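5-oxoprolinase subunit A (Thermus thermophilus, PDB 2DFA) probably cleaves 5-oxoproline to L-glutamate, coupled to ATP hydrolysis, as the PxpA component of a complex with PxpB and PxpC. Local coordinates at the interface of chains A and B. Residues are numbered along the deposited sequence; one frame, centred on the assembly and turned at random. Chains: chain A/B, Hypothetical UPF0271 protein TTHB195.

The interface of chains A and B. Residues chain A 66, 76, 78, 82; chain B 67, 74, 76.
A:Met76 and B:Met76 meet at the centre of a two-fold symmetric contact between two copies of this LamB/PxpA-family protein. The two loop segments pair here as an antiparallel beta bridge. The pairing belongs to the deposited assembly and may not be the biological one. The two thioethers lie side by side and point the same way, with the CE methyl of A:Met76 4.0 Å from CE of B:Met76. Each methionine side chain bends at its last torsion, chi3 73°. That turn brings the A:Met76 methyl against the carboxylate of B:Asp67, where CE is 3.9 Å from CG.

Next outward, A:Leu78 lays its CD1 methyl over part of one face of the B:Arg74 guanidinium, toward the rim, 3.7 Å from CZ. A:Pro66 adds a light contact through ring atom CG, near NH2 of B:Arg74.

Closer to the two-fold axis, beside the B:Asp67 carboxylate, water 1 bridges the chains, 2.8 Å from the backbone O of A:Pro66 and 2.7 Å from OD1 of B:Asp67. B:Asp67 holds the guanidinium in its own chain by a side-on, two-nitrogen grip. NE of B:Arg74 donates to OD2 of B:Asp67 at 2.8 Å, on the syn lone pair. NH2 donates to OD1, also on the syn side. This pairing should fix the rotation of the guanidinium and direct NH1 toward chain A. There NH1 of B:Arg74 forms a salt bridge and hydrogen bond with OE1 of A:Glu82, 3.2 Å long. OE1 lies in the guanidinium plane, but NH1 comes from above the carboxylate, the two planes being 87° apart. A methionine in place of B:Arg74 would probably leave both A:Glu82 and B:Asp67 without their cationic partner.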
loop_
_atom_site.group_PDB
_atom_site.type_symbol
_atom_site.label_atom_id
_atom_site.label_comp_id
_atom_site.label_asym_id
_atom_site.label_seq_id
_atom_site.Cartn_x
_atom_site.Cartn_y
_atom_site.Cartn_z
ATOM N N PRO A 66 2.549 5.635 8.771
ATOM C CA PRO A 66 2.295 4.936 7.514
ATOM C C PRO A 66 1.091 4.012 7.734
ATOM O O PRO A 66 1.247 2.800 7.930
ATOM C CB PRO A 66 3.595 4.167 7.285
ATOM C CG PRO A 66 4.005 3.819 8.687
ATOM C CD PRO A 66 3.767 5.120 9.426
ATOM N N MET A 76 0.955 3.711 16.443
ATOM C CA MET A 76 1.829 2.692 15.854
ATOM C C MET A 76 3.171 2.713 16.581
ATOM O O MET A 76 3.761 3.775 16.786
ATOM C CB MET A 76 2.068 2.952 14.360
ATOM C CG MET A 76 0.870 2.704 13.461
ATOM S SD MET A 76 1.279 2.799 11.716
ATOM C CE MET A 76 2.205 1.246 11.483
ATOM N N LEU A 78 6.298 2.838 16.224
ATOM C CA LEU A 78 7.464 3.141 15.398
ATOM C C LEU A 78 8.659 3.478 16.285
ATOM O O LEU A 78 8.512 4.147 17.307
ATOM C CB LEU A 78 7.195 4.340 14.476
ATOM C CG LEU A 78 6.785 4.105 13.019
ATOM C CD1 LEU A 78 5.459 3.356 12.959
ATOM C CD2 LEU A 78 6.662 5.457 12.313
ATOM N N GLU A 82 12.619 5.080 12.842
ATOM C CA GLU A 82 11.579 4.995 11.824
ATOM C C GLU A 82 10.799 6.308 11.725
ATOM O O GLU A 82 10.452 6.738 10.632
ATOM C CB GLU A 82 10.652 3.813 12.139
ATOM C CG GLU A 82 11.415 2.488 12.119
ATOM C CD GLU A 82 10.636 1.298 12.663
ATOM O OE1 GLU A 82 9.715 1.477 13.493
ATOM O OE2 GLU A 82 10.977 0.168 12.269
ATOM N N ASP B 67 0.537 -3.763 8.132
ATOM C CA ASP B 67 1.791 -3.003 8.205
ATOM C C ASP B 67 2.871 -3.765 7.435
ATOM O O ASP B 67 3.712 -4.450 8.019
ATOM C CB ASP B 67 2.188 -2.830 9.680
ATOM C CG ASP B 67 3.476 -2.031 9.870
ATOM O OD1 ASP B 67 3.909 -1.322 8.937
ATOM O OD2 ASP B 67 4.049 -2.116 10.977
ATOM N N ARG B 74 5.065 -4.475 14.380
ATOM C CA ARG B 74 4.846 -3.293 15.201
ATOM C C ARG B 74 3.430 -3.190 15.752
ATOM O O ARG B 74 2.455 -3.349 15.021
ATOM C CB ARG B 74 5.189 -2.037 14.387
ATOM C CG ARG B 74 6.613 -2.070 13.830
ATOM C CD ARG B 74 7.000 -0.794 13.093
ATOM N NE ARG B 74 6.221 -0.574 11.874
ATOM C CZ ARG B 74 6.473 0.403 11.009
ATOM N NH1 ARG B 74 7.483 1.236 11.238
ATOM N NH2 ARG B 74 5.717 0.558 9.927
ATOM N N MET B 76 -0.047 -1.963 16.769
ATOM C CA MET B 76 -0.955 -1.009 16.125
ATOM C C MET B 76 -2.255 -0.950 16.922
ATOM O O MET B 76 -2.830 -1.983 17.269
ATOM C CB MET B 76 -1.274 -1.424 14.681
ATOM C CG MET B 76 -0.128 -1.275 13.697
ATOM S SD MET B 76 -0.631 -1.551 11.997
ATOM C CE MET B 76 -1.573 -0.028 11.653
HETATM O O HOH W 1 2.731 0.512 7.349
#